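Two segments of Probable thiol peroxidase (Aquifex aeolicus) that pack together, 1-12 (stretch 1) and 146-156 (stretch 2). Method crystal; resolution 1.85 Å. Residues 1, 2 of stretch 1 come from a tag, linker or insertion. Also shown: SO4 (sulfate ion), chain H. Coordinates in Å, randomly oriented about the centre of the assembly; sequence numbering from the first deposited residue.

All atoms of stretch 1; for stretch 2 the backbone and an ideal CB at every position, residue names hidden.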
ATOM      1  N   GLY D   1     -15.686 -10.871 -23.580  1.00 41.31           N
ATOM      2  CA  GLY D   1     -16.182 -11.888 -22.609  1.00 41.60           C
ATOM      3  C   GLY D   1     -16.643 -11.257 -21.310  1.00 40.94           C
ATOM      4  O   GLY D   1     -17.072 -10.103 -21.286  1.00 42.31           O
ATOM      5  N   HIS D   2     -16.560 -12.018 -20.224  1.00 40.39           N
ATOM      6  CA  HIS D   2     -16.960 -11.514 -18.917  1.00 38.87           C
ATOM      7  C   HIS D   2     -15.808 -11.641 -17.931  1.00 36.15           C
ATOM      8  O   HIS D   2     -14.971 -12.536 -18.042  1.00 35.63           O
ATOM      9  CB  HIS D   2     -18.172 -12.286 -18.388  1.00 41.67           C
ATOM     10  CG  HIS D   2     -19.402 -12.137 -19.231  1.00 45.97           C
ATOM     11  ND1 HIS D   2     -19.468 -12.575 -20.537  1.00 46.93           N
ATOM     12  CD2 HIS D   2     -20.614 -11.602 -18.952  1.00 47.04           C
ATOM     13  CE1 HIS D   2     -20.669 -12.316 -21.025  1.00 47.74           C
ATOM     14  NE2 HIS D   2     -21.383 -11.726 -20.084  1.00 47.58           N
ATOM     15  N   MET D   3     -15.760 -10.731 -16.967  1.00 33.06           N
ATOM     16  CA  MET D   3     -14.712 -10.767 -15.964  1.00 31.35           C
ATOM     17  C   MET D   3     -15.108 -11.855 -14.964  1.00 29.92           C
ATOM     18  O   MET D   3     -16.202 -12.415 -15.048  1.00 30.72           O
ATOM     19  CB  MET D   3     -14.615  -9.406 -15.271  1.00 31.86           C
ATOM     20  CG  MET D   3     -13.200  -8.861 -15.129  1.00 34.07           C
ATOM     21  SD  MET D   3     -12.298  -8.678 -16.697  1.00 30.40           S
ATOM     22  CE  MET D   3     -10.631  -8.907 -16.104  1.00 35.14           C
ATOM     23  N   ALA D   4     -14.217 -12.163 -14.033  1.00 26.99           N
ATOM     24  CA  ALA D   4     -14.488 -13.171 -13.014  1.00 24.61           C
ATOM     25  C   ALA D   4     -13.735 -12.751 -11.759  1.00 22.78           C
ATOM     26  O   ALA D   4     -12.877 -11.874 -11.824  1.00 22.75           O
ATOM     27  CB  ALA D   4     -14.016 -14.547 -13.489  1.00 23.46           C
ATOM     28  N   ARG D   5     -14.055 -13.361 -10.623  1.00 21.00           N
ATOM     29  CA  ARG D   5     -13.389 -13.017  -9.372  1.00 21.27           C
ATOM     30  C   ARG D   5     -12.303 -14.027  -9.029  1.00 20.62           C
ATOM     31  O   ARG D   5     -11.679 -13.948  -7.972  1.00 17.66           O
ATOM     32  CB  ARG D   5     -14.406 -12.948  -8.228  1.00 21.88           C
ATOM     33  CG  ARG D   5     -15.426 -11.828  -8.376  1.00 26.06           C
ATOM     34  CD  ARG D   5     -16.415 -11.818  -7.213  1.00 25.89           C
ATOM     35  NE  ARG D   5     -17.485 -10.845  -7.406  1.00 28.28           N
ATOM     36  CZ  ARG D   5     -17.356  -9.533  -7.230  1.00 31.27           C
ATOM     37  NH1 ARG D   5     -16.194  -9.017  -6.850  1.00 31.83           N
ATOM     38  NH2 ARG D   5     -18.395  -8.733  -7.434  1.00 30.97           N
ATOM     39  N   THR D   6     -12.086 -14.977  -9.932  1.00 19.72           N
ATOM     40  CA  THR D   6     -11.076 -16.007  -9.737  1.00 20.65           C
ATOM     41  C   THR D   6     -10.422 -16.391 -11.067  1.00 19.72           C
ATOM     42  O   THR D   6     -11.016 -16.233 -12.133  1.00 21.35           O
ATOM     43  CB  THR D   6     -11.699 -17.293  -9.121  1.00 23.47           C
ATOM     44  OG1 THR D   6     -12.327 -16.982  -7.870  1.00 27.13           O
ATOM     45  CG2 THR D   6     -10.630 -18.343  -8.883  1.00 25.78           C
ATOM     46  N   VAL D   7      -9.189 -16.878 -10.989  1.00 19.09           N
ATOM     47  CA  VAL D   7      -8.447 -17.351 -12.155  1.00 18.12           C
ATOM     48  C   VAL D   7      -7.618 -18.507 -11.635  1.00 17.65           C
ATOM     49  O   VAL D   7      -7.457 -18.658 -10.421  1.00 19.23           O
ATOM     50  CB  VAL D   7      -7.469 -16.291 -12.735  1.00 18.20           C
ATOM     51  CG1 VAL D   7      -8.243 -15.105 -13.278  1.00 18.53           C
ATOM     52  CG2 VAL D   7      -6.471 -15.853 -11.669  1.00 18.71           C
ATOM     53  N   ASN D   8      -7.105 -19.337 -12.534  1.00 15.67           N
ATOM     54  CA  ASN D   8      -6.269 -20.447 -12.108  1.00 15.80           C
ATOM     55  C   ASN D   8      -4.804 -20.114 -12.345  1.00 15.60           C
ATOM     56  O   ASN D   8      -4.466 -19.388 -13.284  1.00 15.94           O
ATOM     57  CB  ASN D   8      -6.584 -21.725 -12.895  1.00 17.38           C
ATOM     58  CG  ASN D   8      -7.956 -22.278 -12.601  1.00 20.66           C
ATOM     59  OD1 ASN D   8      -8.458 -22.177 -11.482  1.00 20.33           O
ATOM     60  ND2 ASN D   8      -8.565 -22.897 -13.606  1.00 23.60           N
ATOM     61  N   LEU D   9      -3.942 -20.624 -11.474  1.00 14.36           N
ATOM     62  CA  LEU D   9      -2.501 -20.463 -11.635  1.00 15.81           C
ATOM     63  C   LEU D   9      -1.993 -21.897 -11.634  1.00 16.04           C
ATOM     64  O   LEU D   9      -1.995 -22.564 -10.600  1.00 16.14           O
ATOM     65  CB  LEU D   9      -1.863 -19.688 -10.480  1.00 14.06           C
ATOM     66  CG  LEU D   9      -0.325 -19.724 -10.509  1.00 18.43           C
ATOM     67  CD1 LEU D   9       0.187 -19.241 -11.870  1.00 18.16           C
ATOM     68  CD2 LEU D   9       0.238 -18.856  -9.386  1.00 17.57           C
ATOM     69  N   LYS D  10      -1.580 -22.373 -12.803  1.00 16.61           N
ATOM     70  CA  LYS D  10      -1.108 -23.745 -12.941  1.00 16.77           C
ATOM     71  C   LYS D  10      -2.179 -24.729 -12.463  1.00 16.96           C
ATOM     72  O   LYS D  10      -1.889 -25.693 -11.759  1.00 17.61           O
ATOM     73  CB  LYS D  10       0.201 -23.941 -12.168  1.00 18.36           C
ATOM     74  CG  LYS D  10       1.340 -23.079 -12.714  1.00 20.55           C
ATOM     75  CD  LYS D  10       2.642 -23.278 -11.967  1.00 21.83           C
ATOM     76  CE  LYS D  10       3.737 -22.407 -12.559  1.00 22.75           C
ATOM     77  NZ  LYS D  10       5.022 -22.536 -11.822  1.00 25.28           N
ATOM     78  N   GLY D  11      -3.426 -24.464 -12.844  1.00 17.11           N
ATOM     79  CA  GLY D  11      -4.524 -25.345 -12.477  1.00 18.65           C
ATOM     80  C   GLY D  11      -5.202 -25.105 -11.138  1.00 19.95           C
ATOM     81  O   GLY D  11      -6.306 -25.596 -10.905  1.00 20.35           O
ATOM     82  N   ASN D  12      -4.551 -24.349 -10.261  1.00 19.15           N
ATOM     83  CA  ASN D  12      -5.091 -24.066  -8.935  1.00 20.64           C
ATOM     84  C   ASN D  12      -5.789 -22.712  -8.881  1.00 19.44           C
ATOM     85  O   ASN D  12      -5.234 -21.702  -9.295  1.00 17.52           O
ATOM     86  CB  ASN D  12      -3.960 -24.109  -7.908  1.00 21.18           C
ATOM     87  CG  ASN D  12      -3.276 -25.462  -7.861  1.00 24.12           C
ATOM     88  OD1 ASN D  12      -2.085 -25.559  -7.579  1.00 27.68           O
ATOM     89  ND2 ASN D  12      -4.034 -26.514  -8.131  1.00 24.70           N
ATOM     90  N   UNK D 146     -15.691  -0.970 -22.634  1.00 17.05           N
ATOM     91  CA  UNK D 146     -16.471  -1.475 -23.755  1.00 18.46           C
ATOM     92  C   UNK D 146     -16.235  -2.953 -24.010  1.00 18.85           C
ATOM     93  O   UNK D 146     -16.990  -3.587 -24.745  1.00 19.65           O
ATOM     94  CB  UNK D 146     -16.145  -0.677 -25.019  1.00 18.46           C
ATOM     95  N   UNK D 147     -15.193  -3.500 -23.391  1.00 18.20           N
ATOM     96  CA  UNK D 147     -14.839  -4.900 -23.577  1.00 18.54           C
ATOM     97  C   UNK D 147     -13.923  -5.383 -22.461  1.00 18.87           C
ATOM     98  O   UNK D 147     -13.116  -4.615 -21.936  1.00 17.86           O
ATOM     99  CB  UNK D 147     -14.169  -5.105 -24.937  1.00 18.54           C
ATOM    100  N   UNK D 148     -14.047  -6.658 -22.104  1.00 20.03           N
ATOM    101  CA  UNK D 148     -13.200  -7.246 -21.072  1.00 18.52           C
ATOM    102  C   UNK D 148     -12.881  -8.700 -21.387  1.00 19.38           C
ATOM    103  O   UNK D 148     -13.721  -9.437 -21.912  1.00 19.73           O
ATOM    104  CB  UNK D 148     -13.876  -7.141 -19.703  1.00 18.52           C
ATOM    105  N   UNK D 149     -11.653  -9.102 -21.087  1.00 16.68           N
ATOM    106  CA  UNK D 149     -11.239 -10.480 -21.267  1.00 16.01           C
ATOM    107  C   UNK D 149     -10.285 -10.849 -20.142  1.00 15.94           C
ATOM    108  O   UNK D 149      -9.215 -10.260 -20.000  1.00 16.16           O
ATOM    109  CB  UNK D 149     -10.587 -10.689 -22.635  1.00 16.01           C
ATOM    110  N   UNK D 150     -10.698 -11.805 -19.322  1.00 15.68           N
ATOM    111  CA  UNK D 150      -9.863 -12.274 -18.234  1.00 15.39           C
ATOM    112  C   UNK D 150      -9.445 -13.683 -18.615  1.00 14.14           C
ATOM    113  O   UNK D 150     -10.287 -14.578 -18.676  1.00 14.07           O
ATOM    114  CB  UNK D 150     -10.586 -12.231 -16.887  1.00 15.39           C
ATOM    115  N   UNK D 151      -8.158 -13.876 -18.887  1.00 13.88           N
ATOM    116  CA  UNK D 151      -7.653 -15.199 -19.250  1.00 14.03           C
ATOM    117  C   UNK D 151      -7.883 -16.094 -18.032  1.00 16.13           C
ATOM    118  O   UNK D 151      -7.431 -15.786 -16.932  1.00 15.91           O
ATOM    119  CB  UNK D 151      -6.178 -15.159 -19.656  1.00 14.03           C
ATOM    120  N   UNK D 152      -8.593 -17.221 -18.214  1.00 17.32           N
ATOM    121  CA  UNK D 152      -8.897 -18.153 -17.121  1.00 17.94           C
ATOM    122  C   UNK D 152      -7.733 -18.822 -16.399  1.00 17.50           C
ATOM    123  O   UNK D 152      -7.889 -19.292 -15.272  1.00 17.10           O
ATOM    124  CB  UNK D 152      -9.791 -19.263 -17.678  1.00 17.94           C
ATOM    125  N   UNK D 153      -6.577 -18.878 -17.049  1.00 16.20           N
ATOM    126  CA  UNK D 153      -5.390 -19.491 -16.458  1.00 17.12           C
ATOM    127  C   UNK D 153      -4.230 -18.551 -16.722  1.00 16.45           C
ATOM    128  O   UNK D 153      -3.997 -18.161 -17.861  1.00 16.77           O
ATOM    129  CB  UNK D 153      -5.122 -20.886 -17.026  1.00 17.12           C
ATOM    130  N   UNK D 154      -3.503 -18.189 -15.670  1.00 16.29           N
ATOM    131  CA  UNK D 154      -2.374 -17.275 -15.807  1.00 17.33           C
ATOM    132  C   UNK D 154      -1.310 -17.721 -16.818  1.00 18.13           C
ATOM    133  O   UNK D 154      -0.755 -16.887 -17.532  1.00 19.63           O
ATOM    134  CB  UNK D 154      -1.715 -17.090 -14.439  1.00 17.33           C
ATOM    135  N   UNK D 155      -1.029 -19.021 -16.901  1.00 17.72           N
ATOM    136  CA  UNK D 155      -0.012 -19.493 -17.847  1.00 18.23           C
ATOM    137  C   UNK D 155      -0.460 -19.492 -19.305  1.00 17.44           C
ATOM    138  O   UNK D 155       0.359 -19.692 -20.198  1.00 18.32           O
ATOM    139  CB  UNK D 155       0.418 -20.910 -17.463  1.00 18.23           C
ATOM    140  N   UNK D 156      -1.748 -19.274 -19.553  1.00 16.31           N
ATOM    141  CA  UNK D 156      -2.254 -19.272 -20.921  1.00 17.78           C
ATOM    142  C   UNK D 156      -2.240 -17.882 -21.555  1.00 18.93           C
ATOM    143  O   UNK D 156      -2.316 -16.865 -20.863  1.00 16.52           O
ATOM    144  CB  UNK D 156      -3.677 -19.833 -20.946  1.00 17.78           C
TER
HETATM  145  S   SO4 H 502     -17.123  -5.746  -5.430  1.00 35.19           S
HETATM  146  O1  SO4 H 502     -17.445  -4.322  -5.217  1.00 35.27           O
HETATM  147  O2  SO4 H 502     -17.086  -6.036  -6.874  1.00 34.73           O
HETATM  148  O3  SO4 H 502     -15.810  -6.050  -4.821  1.00 33.90           O
HETATM  149  O4  SO4 H 502     -18.164  -6.584  -4.801  1.00 34.81           O

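Position 146 has nothing of stretch 1 within 5.5 Å of its ideal CB, so stretch 1 sets no preference. It is Ala146.

Position 147 points its CB sideways, and only a long side chain could come near stretch 1. It is Tyr147. Its CE1 lies 3.9 Å from Gly1 N, a tag residue.

Position 148 points toward stretch 1. Its ideal CB is 3.7 Å from Met3 SD, and the extended backbone suits a beta-branched residue. A small or medium apolar side chain would fit, such as valine, isoleucine or alanine. It is Val148, whose CG2 reaches 4.0 Å from CA of the tag residue His2. Its backbone O accepts a hydrogen bond from Gly1 N at 2.9 Å.

Position 149 points away, so many residues would do. It is Gln149; its NE2 donates to Tyr147 OH at 2.9 Å.

Position 150 points toward stretch 1, with Met3 CE only 3.4 Å from the ideal CB. Ala4 and Val7 offer further apolar surface, so leucine, methionine or isoleucine would be plausible. It is Leu150, the residue most covered by stretch 1. Its CD2 packs 3.7 Å from Ala4 CB and 3.5 Å from Val7 CG1.

Positions 151 and 152 have no atom of stretch 1 within 5.5 Å of the ideal CB. At 151 the CB points sideways, and many residues would suit; it is Val151. At 152, phi is -61° and the backbone N makes no hydrogen bond to stretch 1, so proline is allowed among others. It is Pro152, whose O accepts from Asn8 N at 2.8 Å.

Position 153 forms the single bridge with Asn8. Its CB points sideways, but the turn from Leu9 to Asn12 presents the backbone N-H groups of Lys10 and Gly11. A long side chain ending in acceptors is favoured. Glutamate suits best; glutamine could serve with its one oxygen. It is Glu153. The carboxylate spans both donors, with Lys10 N to OE2 at 2.7 Å and Gly11 N to OE1 at 2.9 Å.

Position 154 points toward stretch 1, its ideal CB 3.9 Å from Leu9 CD1. Val7 is also near, so isoleucine, leucine or valine would suit. It is Ile154. CD1 meets Leu9 CB at 3.9 Å. Its N donates to Asn8 O at 2.8 Å.

Position 155 points toward stretch 1 near Lys10, so small, polar or aliphatic residues are all possible. It is Thr155, with CG2 4.0 Å from Lys10 CG.

Position 156 is out of reach and unconstrained by stretch 1. It is Glu156.

Stretch 2 (146-156) AYVQLVPEITE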
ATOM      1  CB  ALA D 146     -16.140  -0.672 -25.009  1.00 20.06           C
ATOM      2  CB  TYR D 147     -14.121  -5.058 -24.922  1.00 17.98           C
ATOM      3  CG  TYR D 147     -13.466  -6.402 -25.149  1.00 18.23           C
ATOM      4  CD1 TYR D 147     -14.161  -7.447 -25.759  1.00 20.41           C
ATOM      5  CD2 TYR D 147     -12.142  -6.622 -24.771  1.00 16.56           C
ATOM      6  CE1 TYR D 147     -13.548  -8.679 -25.990  1.00 20.37           C
ATOM      7  CE2 TYR D 147     -11.524  -7.846 -24.993  1.00 18.68           C
ATOM      8  CZ  TYR D 147     -12.233  -8.870 -25.605  1.00 19.53           C
ATOM      9  OH  TYR D 147     -11.613 -10.076 -25.835  1.00 19.56           O
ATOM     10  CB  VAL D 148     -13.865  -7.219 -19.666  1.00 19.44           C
ATOM     11  CG1 VAL D 148     -14.189  -5.793 -19.255  1.00 19.67           C
ATOM     12  CG2 VAL D 148     -15.120  -8.074 -19.668  1.00 22.10           C
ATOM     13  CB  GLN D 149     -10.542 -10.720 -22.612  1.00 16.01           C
ATOM     14  CG  GLN D 149     -10.016 -12.158 -22.711  1.00 17.38           C
ATOM     15  CD  GLN D 149      -9.199 -12.446 -23.961  1.00 17.66           C
ATOM     16  OE1 GLN D 149      -8.437 -13.412 -23.995  1.00 18.03           O
ATOM     17  NE2 GLN D 149      -9.356 -11.620 -24.991  1.00 19.36           N
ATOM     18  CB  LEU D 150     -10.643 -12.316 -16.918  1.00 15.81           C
ATOM     19  CG  LEU D 150      -9.861 -12.910 -15.742  1.00 14.85           C
ATOM     20  CD1 LEU D 150      -8.680 -11.999 -15.407  1.00 13.91           C
ATOM     21  CD2 LEU D 150     -10.767 -13.057 -14.531  1.00 15.20           C
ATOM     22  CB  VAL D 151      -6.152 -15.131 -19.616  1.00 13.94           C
ATOM     23  CG1 VAL D 151      -5.674 -16.484 -20.151  1.00 15.50           C
ATOM     24  CG2 VAL D 151      -5.931 -14.042 -20.665  1.00 15.22           C
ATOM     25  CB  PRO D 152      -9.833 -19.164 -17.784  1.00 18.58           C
ATOM     26  CG  PRO D 152      -9.317 -19.203 -19.197  1.00 21.11           C
ATOM     27  CD  PRO D 152      -9.087 -17.741 -19.503  1.00 16.88           C
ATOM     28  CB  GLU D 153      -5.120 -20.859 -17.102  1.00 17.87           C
ATOM     29  CG  GLU D 153      -3.687 -21.381 -16.959  1.00 18.80           C
ATOM     30  CD  GLU D 153      -3.261 -21.610 -15.517  1.00 19.85           C
ATOM     31  OE1 GLU D 153      -3.953 -22.364 -14.799  1.00 20.78           O
ATOM     32  OE2 GLU D 153      -2.221 -21.046 -15.105  1.00 17.61           O
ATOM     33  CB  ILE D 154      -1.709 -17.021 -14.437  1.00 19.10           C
ATOM     34  CG1 ILE D 154      -2.695 -16.283 -13.523  1.00 20.21           C
ATOM     35  CG2 ILE D 154      -0.441 -16.187 -14.611  1.00 18.23           C
ATOM     36  CD1 ILE D 154      -2.257 -16.195 -12.079  1.00 26.01           C
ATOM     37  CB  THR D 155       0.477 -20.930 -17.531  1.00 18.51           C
ATOM     38  OG1 THR D 155      -0.614 -21.848 -17.655  1.00 18.48           O
ATOM     39  CG2 THR D 155       1.066 -21.005 -16.132  1.00 19.80           C
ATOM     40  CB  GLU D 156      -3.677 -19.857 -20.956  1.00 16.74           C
ATOM     41  CG  GLU D 156      -3.720 -21.322 -20.533  1.00 16.28           C
ATOM     42  CD  GLU D 156      -5.121 -21.901 -20.415  1.00 18.56           C
ATOM     43  OE1 GLU D 156      -6.114 -21.161 -20.574  1.00 17.79           O
ATOM     44  OE2 GLU D 156      -5.225 -23.118 -20.152  1.00 17.11           O
TER
HETATM   45  O   HOH W   1     -16.467  -7.872 -23.220  1.00 18.66           O
HETATM   46  O   HOH W   2     -13.158 -13.048 -20.114  1.00 33.31           O
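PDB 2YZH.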